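Local atomic coordinates of protein pelota homolog (Archaeoglobus fulgidus, PDB entry 3OBY), a protein that may recognise stalled ribosomes, cleave the damaged mRNA and help release non-functional ribosomes. Residues Glu6-Asn11 against Lys109-Glu114; Asn127-Val132 against Phe185-Val190; Ile131-Ile136 against Gly144-Trp149. All blocks are in the same frame, centred on the assembly; numbering follows the deposited sequence.

Contact 1: residues Glu6-Asn11 against Lys109-Glu114; sequences ENLRDN and KKWKPE
In the N-terminal domain, which has the RNA-binding Sm fold, the loop joining strands 2-6 and 14-18 bends over the residues that lead from strand 105-108 into helix 113-123. One backbone hydrogen bond ties the two segments together. Trp111 N gives its hydrogen to Asn11 O at 2.7 Å, nearly straight at 162° and arriving almost along the C=O axis. The same carbonyl oxygen lies in the plane of the indole, at its edge, 3.4 Å from Trp111 CD1. The indole reaches this place because its CG is anti to the carbonyl carbon of Trp111 (chi1 -59°). Strand 14-18, to which 2-6 is the hairpin partner, runs between the outer strand and 105-108 in the antiparallel sheet. The indole packs against Ile15 of this strand, and Trp111 NE1 donates to Gly13 O just before it. Leu8 crosses the indole at about a right angle, its CD2 over one face and its CG 4.0 Å from Trp111 CD1. An alanine at Leu8 would remove CG and both methyls, and would probably leave this part of the indole less well covered by the loop. Along the indole's rim Lys109 CG lies 3.5 Å above the ring plane, while the ammonium group of Lys109 is taken up by Glu33 and Asp36. Within the loop, Leu8 N donates to Glu6 OE2 at 3.0 Å.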
loop_
_atom_site.group_PDB
_atom_site.type_symbol
_atom_site.label_atom_id
_atom_site.label_comp_id
_atom_site.label_asym_id
_atom_site.label_seq_id
_atom_site.Cartn_x
_atom_site.Cartn_y
_atom_site.Cartn_z
ATOM N N GLU A 6 12.792 -14.317 -1.613
ATOM C CA GLU A 6 12.768 -15.083 -2.853
ATOM C C GLU A 6 14.037 -15.920 -2.954
ATOM O O GLU A 6 15.081 -15.540 -2.433
ATOM C CB GLU A 6 12.683 -14.137 -4.054
ATOM C CG GLU A 6 13.803 -13.101 -4.104
ATOM C CD GLU A 6 15.037 -13.584 -4.846
ATOM O OE1 GLU A 6 16.089 -12.925 -4.717
ATOM O OE2 GLU A 6 14.960 -14.605 -5.564
ATOM N N ASN A 7 13.931 -17.063 -3.622
ATOM C CA ASN A 7 15.067 -17.951 -3.812
ATOM C C ASN A 7 15.074 -18.448 -5.253
ATOM O O ASN A 7 15.390 -19.610 -5.523
ATOM C CB ASN A 7 14.986 -19.145 -2.867
ATOM C CG ASN A 7 13.744 -19.982 -3.090
ATOM O OD1 ASN A 7 13.152 -19.963 -4.168
ATOM N ND2 ASN A 7 13.350 -20.736 -2.070
ATOM N N LEU A 8 14.715 -17.566 -6.175
ATOM C CA LEU A 8 14.682 -17.924 -7.580
ATOM C C LEU A 8 16.033 -18.364 -8.105
ATOM O O LEU A 8 17.054 -17.744 -7.835
ATOM C CB LEU A 8 14.171 -16.755 -8.423
ATOM C CG LEU A 8 12.661 -16.649 -8.622
ATOM C CD1 LEU A 8 11.945 -16.797 -7.292
ATOM C CD2 LEU A 8 12.336 -15.310 -9.275
ATOM N N ARG A 9 16.015 -19.459 -8.851
ATOM C CA ARG A 9 17.201 -20.023 -9.470
ATOM C C ARG A 9 16.741 -20.317 -10.887
ATOM O O ARG A 9 15.796 -21.077 -11.087
ATOM C CB ARG A 9 17.618 -21.307 -8.752
ATOM C CG ARG A 9 18.676 -22.113 -9.482
ATOM C CD ARG A 9 19.726 -22.636 -8.522
ATOM N NE ARG A 9 20.508 -21.542 -7.956
ATOM C CZ ARG A 9 21.552 -21.708 -7.153
ATOM N NH1 ARG A 9 21.943 -22.929 -6.817
ATOM N NH2 ARG A 9 22.209 -20.653 -6.691
ATOM N N ASP A 10 17.392 -19.700 -11.865
ATOM C CA ASP A 10 17.004 -19.879 -13.258
ATOM C C ASP A 10 15.521 -19.524 -13.404
ATOM O O ASP A 10 14.735 -20.277 -13.987
ATOM C CB ASP A 10 17.277 -21.317 -13.718
ATOM C CG ASP A 10 18.771 -21.640 -13.774
ATOM O OD1 ASP A 10 19.532 -20.852 -14.375
ATOM O OD2 ASP A 10 19.186 -22.682 -13.223
ATOM N N ASN A 11 15.161 -18.368 -12.844
ATOM C CA ASN A 11 13.798 -17.839 -12.877
ATOM C C ASN A 11 12.706 -18.705 -12.264
ATOM O O ASN A 11 11.524 -18.392 -12.389
ATOM C CB ASN A 11 13.408 -17.496 -14.309
ATOM C CG ASN A 11 13.956 -16.166 -14.744
ATOM O OD1 ASN A 11 13.705 -15.146 -14.103
ATOM N ND2 ASN A 11 14.712 -16.162 -15.838
ATOM N N LYS A 109 6.812 -21.228 -8.559
ATOM C CA LYS A 109 6.608 -21.569 -9.965
ATOM C C LYS A 109 7.832 -21.152 -10.763
ATOM O O LYS A 109 8.850 -20.719 -10.212
ATOM C CB LYS A 109 5.408 -20.792 -10.520
ATOM C CG LYS A 109 5.620 -19.271 -10.443
ATOM C CD LYS A 109 4.367 -18.454 -10.747
ATOM C CE LYS A 109 3.897 -18.650 -12.182
ATOM N NZ LYS A 109 2.660 -17.879 -12.491
ATOM N N LYS A 110 7.708 -21.293 -12.075
ATOM C CA LYS A 110 8.745 -20.870 -12.992
ATOM C C LYS A 110 8.181 -19.504 -13.362
ATOM O O LYS A 110 7.050 -19.405 -13.835
ATOM C CB LYS A 110 8.806 -21.791 -14.222
ATOM C CG LYS A 110 7.613 -21.689 -15.183
ATOM C CD LYS A 110 7.689 -22.744 -16.285
ATOM C CE LYS A 110 6.609 -22.556 -17.347
ATOM N NZ LYS A 110 6.792 -21.303 -18.136
ATOM N N TRP A 111 8.945 -18.448 -13.119
ATOM C CA TRP A 111 8.467 -17.105 -13.413
ATOM C C TRP A 111 8.764 -16.570 -14.810
ATOM O O TRP A 111 9.857 -16.754 -15.353
ATOM C CB TRP A 111 9.018 -16.136 -12.371
ATOM C CG TRP A 111 8.615 -16.501 -10.984
ATOM C CD1 TRP A 111 9.105 -17.524 -10.231
ATOM C CD2 TRP A 111 7.601 -15.867 -10.193
ATOM N NE1 TRP A 111 8.459 -17.572 -9.021
ATOM C CE2 TRP A 111 7.526 -16.569 -8.973
ATOM C CE3 TRP A 111 6.740 -14.780 -10.404
ATOM C CZ2 TRP A 111 6.629 -16.214 -7.956
ATOM C CZ3 TRP A 111 5.850 -14.427 -9.393
ATOM C CH2 TRP A 111 5.799 -15.147 -8.186
ATOM N N LYS A 112 7.771 -15.905 -15.392
ATOM C CA LYS A 112 7.929 -15.304 -16.711
ATOM C C LYS A 112 8.352 -13.863 -16.462
ATOM O O LYS A 112 8.004 -13.273 -15.438
ATOM C CB LYS A 112 6.608 -15.322 -17.478
ATOM C CG LYS A 112 5.940 -16.678 -17.535
ATOM C CD LYS A 112 4.584 -16.595 -18.205
ATOM C CE LYS A 112 3.738 -17.780 -17.802
ATOM N NZ LYS A 112 3.632 -17.826 -16.320
ATOM N N PRO A 113 9.111 -13.275 -17.392
ATOM C CA PRO A 113 9.561 -11.888 -17.223
ATOM C C PRO A 113 8.429 -10.893 -16.926
ATOM O O PRO A 113 8.590 -10.006 -16.084
ATOM C CB PRO A 113 10.277 -11.598 -18.543
ATOM C CG PRO A 113 10.821 -12.947 -18.937
ATOM C CD PRO A 113 9.649 -13.860 -18.634
ATOM N N GLU A 114 7.285 -11.045 -17.597
ATOM C CA GLU A 114 6.157 -10.133 -17.385
ATOM C C GLU A 114 5.767 -10.014 -15.915
ATOM O O GLU A 114 5.580 -8.913 -15.394
ATOM C CB GLU A 114 4.917 -10.582 -18.167
ATOM C CG GLU A 114 5.090 -10.767 -19.666
ATOM C CD GLU A 114 5.456 -12.193 -20.041
ATOM O OE1 GLU A 114 6.641 -12.573 -19.886
ATOM O OE2 GLU A 114 4.548 -12.934 -20.483
#

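Contact 2: residues Asn127-Val132 against Phe185-Val190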
loop_
_atom_site.group_PDB
_atom_site.type_symbol
_atom_site.label_atom_id
_atom_site.label_comp_id
_atom_site.label_asym_id
_atom_site.label_seq_id
_atom_site.Cartn_x
_atom_site.Cartn_y
_atom_site.Cartn_z
ATOM N N ASN A 127 6.620 2.322 -2.300
ATOM C CA ASN A 127 7.811 2.895 -1.681
ATOM C C ASN A 127 7.481 3.529 -0.336
ATOM O O ASN A 127 6.486 4.249 -0.199
ATOM C CB ASN A 127 8.439 3.940 -2.604
ATOM C CG ASN A 127 9.550 4.730 -1.931
ATOM O OD1 ASN A 127 10.563 4.171 -1.507
ATOM N ND2 ASN A 127 9.362 6.042 -1.833
ATOM N N ARG A 128 8.331 3.251 0.649
ATOM C CA ARG A 128 8.166 3.764 1.998
ATOM C C ARG A 128 8.900 5.089 2.126
ATOM O O ARG A 128 10.025 5.237 1.657
ATOM C CB ARG A 128 8.736 2.756 2.992
ATOM C CG ARG A 128 7.807 2.393 4.115
ATOM C CD ARG A 128 7.469 0.905 4.124
ATOM N NE ARG A 128 6.702 0.483 2.954
ATOM C CZ ARG A 128 6.016 -0.658 2.883
ATOM N NH1 ARG A 128 5.996 -1.492 3.916
ATOM N NH2 ARG A 128 5.351 -0.971 1.779
ATOM N N PRO A 129 8.267 6.080 2.759
ATOM C CA PRO A 129 8.870 7.399 2.945
ATOM C C PRO A 129 9.915 7.312 4.050
ATOM O O PRO A 129 9.882 6.392 4.858
ATOM C CB PRO A 129 7.678 8.251 3.356
ATOM C CG PRO A 129 6.912 7.310 4.205
ATOM C CD PRO A 129 6.939 6.023 3.393
ATOM N N GLU A 130 10.842 8.255 4.083
ATOM C CA GLU A 130 11.858 8.244 5.123
ATOM C C GLU A 130 11.141 8.417 6.458
ATOM O O GLU A 130 10.537 9.462 6.720
ATOM C CB GLU A 130 12.862 9.386 4.912
ATOM C CG GLU A 130 14.023 9.388 5.902
ATOM C CD GLU A 130 15.173 8.483 5.485
ATOM O OE1 GLU A 130 14.931 7.309 5.117
ATOM O OE2 GLU A 130 16.329 8.956 5.534
ATOM N N ILE A 131 11.215 7.387 7.296
ATOM C CA ILE A 131 10.561 7.402 8.601
ATOM C C ILE A 131 11.525 7.528 9.786
ATOM O O ILE A 131 12.525 6.816 9.869
ATOM C CB ILE A 131 9.727 6.109 8.821
ATOM C CG1 ILE A 131 8.745 5.893 7.668
ATOM C CG2 ILE A 131 8.969 6.207 10.121
ATOM C CD1 ILE A 131 7.833 7.065 7.428
ATOM N N VAL A 132 11.211 8.428 10.709
ATOM C CA VAL A 132 12.031 8.608 11.900
ATOM C C VAL A 132 11.222 8.298 13.156
ATOM O O VAL A 132 10.091 8.751 13.315
ATOM C CB VAL A 132 12.586 10.050 12.019
ATOM C CG1 VAL A 132 13.210 10.252 13.402
ATOM C CG2 VAL A 132 13.628 10.295 10.943
ATOM N N PHE A 185 13.540 14.005 7.124
ATOM C CA PHE A 185 12.670 12.852 6.954
ATOM C C PHE A 185 11.281 13.402 6.654
ATOM O O PHE A 185 11.093 14.615 6.592
ATOM C CB PHE A 185 12.610 12.051 8.242
ATOM C CG PHE A 185 12.130 12.846 9.412
ATOM C CD1 PHE A 185 12.986 13.704 10.081
ATOM C CD2 PHE A 185 10.795 12.796 9.794
ATOM C CE1 PHE A 185 12.524 14.487 11.130
ATOM C CE2 PHE A 185 10.322 13.575 10.841
ATOM C CZ PHE A 185 11.184 14.431 11.504
ATOM N N LYS A 186 10.300 12.524 6.470
ATOM C CA LYS A 186 8.955 13.008 6.205
ATOM C C LYS A 186 7.957 12.660 7.294
ATOM O O LYS A 186 7.100 13.466 7.619
ATOM C CB LYS A 186 8.457 12.527 4.839
ATOM C CG LYS A 186 8.889 11.139 4.449
ATOM C CD LYS A 186 8.832 10.998 2.931
ATOM C CE LYS A 186 10.088 11.532 2.256
ATOM N NZ LYS A 186 11.248 10.629 2.478
ATOM N N TYR A 187 8.066 11.473 7.873
ATOM C CA TYR A 187 7.135 11.088 8.928
ATOM C C TYR A 187 7.842 10.768 10.228
ATOM O O TYR A 187 8.896 10.125 10.242
ATOM C CB TYR A 187 6.284 9.885 8.505
ATOM C CG TYR A 187 5.321 10.194 7.392
ATOM C CD1 TYR A 187 4.229 11.034 7.602
ATOM C CD2 TYR A 187 5.519 9.677 6.117
ATOM C CE1 TYR A 187 3.358 11.351 6.560
ATOM C CE2 TYR A 187 4.658 9.985 5.072
ATOM C CZ TYR A 187 3.583 10.822 5.298
ATOM O OH TYR A 187 2.745 11.136 4.257
ATOM N N LEU A 188 7.238 11.221 11.319
ATOM C CA LEU A 188 7.785 11.018 12.643
ATOM C C LEU A 188 6.844 10.195 13.513
ATOM O O LEU A 188 5.642 10.453 13.563
ATOM C CB LEU A 188 8.048 12.378 13.309
ATOM C CG LEU A 188 8.489 12.387 14.780
ATOM C CD1 LEU A 188 9.870 11.769 14.910
ATOM C CD2 LEU A 188 8.496 13.813 15.311
ATOM N N ILE A 189 7.397 9.182 14.171
ATOM C CA ILE A 189 6.622 8.369 15.089
ATOM C C ILE A 189 7.165 8.812 16.440
ATOM O O ILE A 189 8.364 8.733 16.684
ATOM C CB ILE A 189 6.879 6.850 14.919
ATOM C CG1 ILE A 189 6.297 6.345 13.599
ATOM C CG2 ILE A 189 6.214 6.093 16.047
ATOM C CD1 ILE A 189 6.860 7.023 12.382
ATOM N N VAL A 190 6.286 9.302 17.304
ATOM C CA VAL A 190 6.682 9.769 18.630
ATOM C C VAL A 190 6.077 8.864 19.695
ATOM O O VAL A 190 4.862 8.856 19.891
ATOM C CB VAL A 190 6.186 11.207 18.860
ATOM C CG1 VAL A 190 6.673 11.725 20.190
ATOM C CG2 VAL A 190 6.663 12.095 17.736
#
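Backbone hydrogen bonds join the two segments in parallel register, Ile131 beside Tyr187 and Val132 beside Leu188. Val132 uses both of its peptide groups: its N donates to Tyr187 O at 2.9 Å, almost linear at 176°, and its O receives Ile189 N; both bonds arrive nearly along the C=O axis of the acceptor. Just before the strand, Glu130 O is gripped by two successive amides, by Lys186 N at 3.1 Å in the carbonyl plane and more weakly by Tyr187 N at 3.4 Å.

Apolar packing divides between the two faces of the sheet. On the face of Val132 and Leu188, the isopropyl group stands over the Phe185 ring in a CH-pi contact, with Val132 CB 4.0 Å from the ring centroid and 18° off its normal. Phe185 holds its CG in the crowded position between backbone N and carbonyl carbon (chi1 58°), which sets the ring beneath the valine; Val132 CG1, anti to its own N, meets Leu188 CD1 at 4.0 Å. On the other face, Ile131 CD1 lies against Tyr187 CB and Pro129 CG comes up in the plane of the phenol ring, at the CD2 edge.

Among charged groups, the Glu130 carboxylate pairs with Arg147, whereas Lys186 NZ stays 5.6 Å from Glu130 OE1.

Helix 172-183 packs on Val132, Phe185 and Leu188, and helix 236-262 touches Tyr187. Strands 131-137 and 187-191, with helix 172-183 between them in the chain, are parallel neighbours inside a mixed five-stranded sheet, the core of the alpha/beta central domain.

Contact 3: residues Ile131-Ile136 against Gly144-Trp149; sequences IVMLTI and GVLRQW
Met133 holds CG anti to its carbonyl carbon (chi1 -79°) and continues extended through chi2, before a bend at chi3 brings the methyl CE round to Leu146. Leu146 answers with CG anti to its backbone N, and the two tips meet loosely, CE to CD1 at 4.3 Å. Nearer the backbone, Ile131 CB and Leu146 CB stand at a similar separation. In Val145 the CG1 branch takes the crowded position between N and carbonyl carbon (chi1 60°), so that CG2 is anti to N and leans over Ile131 O at 3.3 Å. The other branch, CG1, is centred 3.9 Å above the guanidinium plane of Arg147.

Three backbone hydrogen bonds join the strands. Met133 and Gly144 bond both ways, Met133 N to Gly144 O at 2.8 Å and Gly144 N to Met133 O at 2.9 Å, the first nearly along the C=O axis and the second in the carbonyl plane. One step on, Val132 and Val145 form the non-hydrogen-bonded pair, and beyond it Leu146 N donates to Ile131 O at 3.0 Å. On the same pair the return bond is replaced by a water, which accepts from Ile131 N and donates to Leu146 O.

Met133 also reaches Phe228, Ile231 and Leu232 of helix 224-233, whereas Val132 and Val145 face Phe183 of helix 172-183; the strands are thus covered by a helix on each face. Residues 131-136 and 144-147 run with N-to-C directions 141° apart, and the strands they belong to, 131-137 and 140-147, form a twisted antiparallel beta hairpin within the mixed sheet.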
loop_
_atom_site.group_PDB
_atom_site.type_symbol
_atom_site.label_atom_id
_atom_site.label_comp_id
_atom_site.label_asym_id
_atom_site.label_seq_id
_atom_site.Cartn_x
_atom_site.Cartn_y
_atom_site.Cartn_z
ATOM N N ILE A 131 11.215 7.387 7.296
ATOM C CA ILE A 131 10.561 7.402 8.601
ATOM C C ILE A 131 11.525 7.528 9.786
ATOM O O ILE A 131 12.525 6.816 9.869
ATOM C CB ILE A 131 9.727 6.109 8.821
ATOM C CG1 ILE A 131 8.745 5.893 7.668
ATOM C CG2 ILE A 131 8.969 6.207 10.121
ATOM C CD1 ILE A 131 7.833 7.065 7.428
ATOM N N VAL A 132 11.211 8.428 10.709
ATOM C CA VAL A 132 12.031 8.608 11.900
ATOM C C VAL A 132 11.222 8.298 13.156
ATOM O O VAL A 132 10.091 8.751 13.315
ATOM C CB VAL A 132 12.586 10.050 12.019
ATOM C CG1 VAL A 132 13.210 10.252 13.402
ATOM C CG2 VAL A 132 13.628 10.295 10.943
ATOM N N MET A 133 11.813 7.515 14.046
ATOM C CA MET A 133 11.156 7.151 15.284
ATOM C C MET A 133 11.844 7.844 16.449
ATOM O O MET A 133 13.072 7.861 16.539
ATOM C CB MET A 133 11.197 5.640 15.475
ATOM C CG MET A 133 10.171 4.887 14.658
ATOM S SD MET A 133 10.371 3.123 14.855
ATOM C CE MET A 133 10.214 2.548 13.133
ATOM N N LEU A 134 11.040 8.417 17.338
ATOM C CA LEU A 134 11.550 9.125 18.505
ATOM C C LEU A 134 10.877 8.671 19.785
ATOM O O LEU A 134 9.674 8.860 19.966
ATOM C CB LEU A 134 11.327 10.625 18.354
ATOM C CG LEU A 134 11.580 11.423 19.637
ATOM C CD1 LEU A 134 13.070 11.636 19.797
ATOM C CD2 LEU A 134 10.866 12.762 19.580
ATOM N N THR A 135 11.654 8.068 20.673
ATOM C CA THR A 135 11.126 7.633 21.958
ATOM C C THR A 135 11.559 8.717 22.928
ATOM O O THR A 135 12.725 9.108 22.940
ATOM C CB THR A 135 11.718 6.290 22.384
ATOM O OG1 THR A 135 13.144 6.332 22.252
ATOM C CG2 THR A 135 11.157 5.172 21.525
ATOM N N ILE A 136 10.623 9.217 23.725
ATOM C CA ILE A 136 10.941 10.286 24.658
ATOM C C ILE A 136 10.253 10.140 26.005
ATOM O O ILE A 136 9.116 9.673 26.105
ATOM C CB ILE A 136 10.560 11.659 24.061
ATOM C CG1 ILE A 136 11.175 12.788 24.890
ATOM C CG2 ILE A 136 9.045 11.809 24.034
ATOM C CD1 ILE A 136 10.901 14.179 24.332
ATOM N N GLY A 144 15.787 7.194 15.873
ATOM C CA GLY A 144 16.386 6.306 14.906
ATOM C C GLY A 144 15.611 6.443 13.614
ATOM O O GLY A 144 14.473 6.916 13.606
ATOM N N VAL A 145 16.234 6.053 12.514
ATOM C CA VAL A 145 15.592 6.117 11.220
ATOM C C VAL A 145 15.415 4.678 10.765
ATOM O O VAL A 145 16.189 3.803 11.146
ATOM C CB VAL A 145 16.452 6.895 10.200
ATOM C CG1 VAL A 145 17.802 6.206 10.023
ATOM C CG2 VAL A 145 15.710 7.009 8.866
ATOM N N LEU A 146 14.383 4.433 9.968
ATOM C CA LEU A 146 14.120 3.091 9.486
ATOM C C LEU A 146 15.037 2.780 8.306
ATOM O O LEU A 146 15.264 3.615 7.432
ATOM C CB LEU A 146 12.651 2.959 9.074
ATOM C CG LEU A 146 12.168 1.551 8.725
ATOM C CD1 LEU A 146 12.317 0.648 9.947
ATOM C CD2 LEU A 146 10.716 1.607 8.268
ATOM N N ARG A 147 15.580 1.572 8.309
ATOM C CA ARG A 147 16.469 1.122 7.253
ATOM C C ARG A 147 16.116 -0.334 6.998
ATOM O O ARG A 147 15.340 -0.921 7.750
ATOM C CB ARG A 147 17.921 1.274 7.702
ATOM C CG ARG A 147 18.387 2.724 7.753
ATOM C CD ARG A 147 18.704 3.242 6.358
ATOM N NE ARG A 147 18.937 4.685 6.330
ATOM C CZ ARG A 147 17.993 5.594 6.111
ATOM N NH1 ARG A 147 16.741 5.217 5.895
ATOM N NH2 ARG A 147 18.303 6.884 6.105
ATOM N N GLN A 148 16.668 -0.922 5.944
ATOM C CA GLN A 148 16.357 -2.309 5.618
ATOM C C GLN A 148 16.537 -3.285 6.778
ATOM O O GLN A 148 15.698 -4.160 6.984
ATOM C CB GLN A 148 17.208 -2.787 4.438
ATOM C CG GLN A 148 17.201 -1.866 3.241
ATOM C CD GLN A 148 17.851 -2.498 2.024
ATOM O OE1 GLN A 148 18.146 -1.819 1.040
ATOM N NE2 GLN A 148 18.071 -3.808 2.085
ATOM N N TRP A 149 17.623 -3.133 7.534
ATOM C CA TRP A 149 17.914 -4.041 8.646
ATOM C C TRP A 149 17.257 -3.687 9.976
ATOM O O TRP A 149 17.460 -4.388 10.967
ATOM C CB TRP A 149 19.428 -4.147 8.838
ATOM C CG TRP A 149 20.055 -2.864 9.278
ATOM C CD1 TRP A 149 20.237 -2.436 10.561
ATOM C CD2 TRP A 149 20.560 -1.822 8.431
ATOM N NE1 TRP A 149 20.828 -1.192 10.569
ATOM C CE2 TRP A 149 21.038 -0.794 9.274
ATOM C CE3 TRP A 149 20.655 -1.659 7.045
ATOM C CZ2 TRP A 149 21.601 0.381 8.773
ATOM C CZ3 TRP A 149 21.216 -0.487 6.548
ATOM C CH2 TRP A 149 21.681 0.514 7.409
HETATM O O HOH W 1 13.171 5.703 6.450
#

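In the fold
Contacts 2 and 3 share Ile131 and Val132, and their centres lie 8 Å apart. Strand 131-137 pairs in parallel with 187-191 along one edge and antiparallel with 140-147 along the other, so the two contacts together show it as an inner strand of the mixed sheet. They also touch directly: Ile189 O and Leu134 N are 2.8 Å apart, a probable hydrogen bond, and Ile189 CB packs on Met133 CG. Contact 1 belongs to the N-terminal Sm-fold domain, predicted to carry the endoribonuclease activity. Its centre is 32 Å from that of contact 2 and 33 Å from that of contact 3, although helix 113-123 directly precedes strand 131-137 in the chain.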